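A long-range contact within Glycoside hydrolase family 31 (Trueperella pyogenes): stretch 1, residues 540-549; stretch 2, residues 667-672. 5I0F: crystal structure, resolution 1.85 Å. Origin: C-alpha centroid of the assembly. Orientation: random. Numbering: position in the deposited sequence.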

# COMPACT_ATOMS: atom_id res chain seq x y z
N PHE A 540 -4.09 11.60 -11.11
CA PHE A 540 -4.28 12.78 -10.26
C PHE A 540 -5.62 12.69 -9.51
O PHE A 540 -5.65 12.78 -8.27
CB PHE A 540 -4.18 14.04 -11.18
CG PHE A 540 -4.38 15.38 -10.51
CD1 PHE A 540 -4.33 15.57 -9.14
CD2 PHE A 540 -4.61 16.49 -11.32
CE1 PHE A 540 -4.49 16.83 -8.59
CE2 PHE A 540 -4.76 17.77 -10.77
CZ PHE A 540 -4.72 17.93 -9.40
N ARG A 541 -6.71 12.46 -10.24
CA ARG A 541 -8.02 12.30 -9.59
C ARG A 541 -8.03 11.15 -8.59
O ARG A 541 -8.57 11.30 -7.47
CB ARG A 541 -9.14 12.10 -10.61
CG ARG A 541 -9.35 13.35 -11.47
CD ARG A 541 -10.50 13.25 -12.47
NE ARG A 541 -10.21 12.36 -13.60
CZ ARG A 541 -9.79 12.73 -14.82
NH1 ARG A 541 -9.58 11.79 -15.73
NH2 ARG A 541 -9.58 14.00 -15.18
N SER A 542 -7.45 10.01 -8.98
CA SER A 542 -7.38 8.84 -8.08
C SER A 542 -6.59 9.13 -6.82
O SER A 542 -6.97 8.67 -5.72
CB SER A 542 -6.79 7.62 -8.78
OG SER A 542 -7.67 7.20 -9.80
N SER A 543 -5.53 9.92 -6.97
CA SER A 543 -4.68 10.26 -5.83
C SER A 543 -5.42 11.15 -4.82
O SER A 543 -5.26 10.96 -3.63
CB SER A 543 -3.34 10.87 -6.27
OG SER A 543 -2.60 10.00 -7.18
N ILE A 544 -6.26 12.07 -5.29
CA ILE A 544 -7.09 12.88 -4.36
C ILE A 544 -8.01 11.96 -3.52
O ILE A 544 -8.11 12.11 -2.31
CB ILE A 544 -7.93 13.94 -5.11
CG1 ILE A 544 -7.01 14.93 -5.83
CG2 ILE A 544 -8.88 14.68 -4.15
CD1 ILE A 544 -7.71 15.77 -6.89
N THR A 545 -8.66 11.03 -4.20
CA THR A 545 -9.49 10.02 -3.55
C THR A 545 -8.71 9.20 -2.52
O THR A 545 -9.18 8.99 -1.37
CB THR A 545 -10.17 9.13 -4.61
OG1 THR A 545 -10.94 9.97 -5.49
CG2 THR A 545 -11.09 8.10 -3.98
N ALA A 546 -7.51 8.79 -2.89
CA ALA A 546 -6.65 8.04 -1.99
C ALA A 546 -6.35 8.81 -0.70
O ALA A 546 -6.40 8.24 0.39
CB ALA A 546 -5.38 7.63 -2.70
N GLY A 547 -6.07 10.10 -0.81
CA GLY A 547 -5.74 10.90 0.37
C GLY A 547 -6.92 11.13 1.30
O GLY A 547 -6.78 11.06 2.50
N ILE A 548 -8.09 11.40 0.71
CA ILE A 548 -9.31 11.61 1.48
C ILE A 548 -9.74 10.33 2.20
O ILE A 548 -10.06 10.36 3.40
CB ILE A 548 -10.45 12.15 0.59
CG1 ILE A 548 -10.03 13.49 -0.01
CG2 ILE A 548 -11.75 12.29 1.38
CD1 ILE A 548 -10.95 13.98 -1.11
N THR A 549 -9.71 9.20 1.48
CA THR A 549 -10.10 7.93 2.05
C THR A 549 -9.09 7.47 3.10
O THR A 549 -9.50 6.98 4.16
CB THR A 549 -10.34 6.84 1.00
OG1 THR A 549 -9.19 6.65 0.17
CG2 THR A 549 -11.53 7.18 0.13
N HIS A 667 -19.90 16.08 -4.73
CA HIS A 667 -18.59 16.71 -4.92
C HIS A 667 -17.50 15.99 -4.12
O HIS A 667 -16.88 16.55 -3.24
CB HIS A 667 -18.71 18.19 -4.55
CG HIS A 667 -19.85 18.87 -5.25
ND1 HIS A 667 -19.70 19.54 -6.44
CD2 HIS A 667 -21.16 18.92 -4.94
CE1 HIS A 667 -20.88 20.00 -6.83
NE2 HIS A 667 -21.78 19.64 -5.94
N PRO A 668 -17.26 14.72 -4.47
CA PRO A 668 -16.37 13.90 -3.66
C PRO A 668 -14.86 14.19 -3.76
O PRO A 668 -14.10 13.59 -2.98
CB PRO A 668 -16.69 12.49 -4.14
CG PRO A 668 -17.00 12.68 -5.59
CD PRO A 668 -17.76 13.99 -5.64
N ARG A 669 -14.41 15.03 -4.71
CA ARG A 669 -12.99 15.44 -4.76
C ARG A 669 -12.74 16.89 -4.31
O ARG A 669 -11.66 17.45 -4.58
CB ARG A 669 -12.38 15.13 -6.14
CG ARG A 669 -12.18 13.64 -6.38
CD ARG A 669 -11.39 13.35 -7.65
NE ARG A 669 -12.13 13.89 -8.79
CZ ARG A 669 -13.01 13.22 -9.55
NH1 ARG A 669 -13.65 13.87 -10.53
NH2 ARG A 669 -13.25 11.92 -9.38
N GLN A 670 -13.70 17.51 -3.63
CA GLN A 670 -13.37 18.64 -2.75
C GLN A 670 -13.20 18.11 -1.36
O GLN A 670 -13.75 17.07 -1.00
CB GLN A 670 -14.36 19.82 -2.75
CG GLN A 670 -15.73 19.61 -3.33
CD GLN A 670 -16.62 20.85 -3.29
OE1 GLN A 670 -16.96 21.40 -4.32
NE2 GLN A 670 -17.06 21.23 -2.10
N TYR A 671 -12.42 18.83 -0.57
CA TYR A 671 -12.13 18.42 0.78
C TYR A 671 -11.71 19.61 1.62
O TYR A 671 -11.31 20.64 1.09
CB TYR A 671 -11.02 17.35 0.77
CG TYR A 671 -9.69 17.83 0.22
CD1 TYR A 671 -9.41 17.78 -1.15
CD2 TYR A 671 -8.71 18.34 1.08
CE1 TYR A 671 -8.20 18.23 -1.65
CE2 TYR A 671 -7.49 18.78 0.60
CZ TYR A 671 -7.24 18.72 -0.77
OH TYR A 671 -6.03 19.19 -1.26
N MET A 672 -11.80 19.44 2.93
CA MET A 672 -11.32 20.42 3.87
C MET A 672 -9.84 20.10 4.17
O MET A 672 -9.45 18.92 4.28
CB MET A 672 -12.15 20.40 5.16
CG MET A 672 -13.64 20.71 4.97
SD MET A 672 -13.94 22.38 4.34
CE MET A 672 -13.25 23.40 5.63
O HOH W 1 -13.09 11.11 -3.98
O HOH W 2 -11.65 9.85 -8.15

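One face of a helix, carrying Arg-541, Ile-544, Thr-545 and Ile-548 at intervals of three and four residues, packs against a type I turn (His-667 to Gln-670) and the start of the strand that follows. No direct hydrogen bond crosses the contact; it rests on packing and on two bridging waters.

The two isoleucines share one conformation, chi1 m and chi2 t, a common choice for a beta-branched residue in a helix, and both point their CA-to-CB bonds toward the other stretch. Ile-548 extends CD1 into the bend of the opposing backbone, 3.7 Å from Pro-668 O and 3.9 Å from Tyr-671 CB. Ile-544, one turn earlier, instead brings CG2 to 3.9 Å from Arg-669 O and 4.3 Å from Tyr-671 CD1. Branched aliphatic chains suit this buried place because they fill space while asking for no polar partner. Tyr-671, with chi1 p, meets both methyls obliquely with its ring, while its hydroxyl is hydrogen-bonded elsewhere in the structure.

Arg-669 gives the largest covered area. Its CA-to-CB bond points sideways, but the m, t, m chain lies along the helix: CD comes within 3.5 Å of Arg-541 O, and CG lies 4.0 Å from Thr-545 OG1. The long aliphatic portion can therefore pack while the charged end reaches water. Arg-541 is also m, t, m; its CD sits over one face of the Arg-669 guanidinium, 3.8 Å from NH1, so a methylene rather than a second charge covers that face.

Thr-545, chi1 m, suits the seam because its small hydroxyl serves two waters. OG1 lies 2.9 Å from water 1, which donates to Pro-668 O at 2.9 Å, and 2.8 Å from water 2, which accepts from Arg-669 NH2 at 2.9 Å.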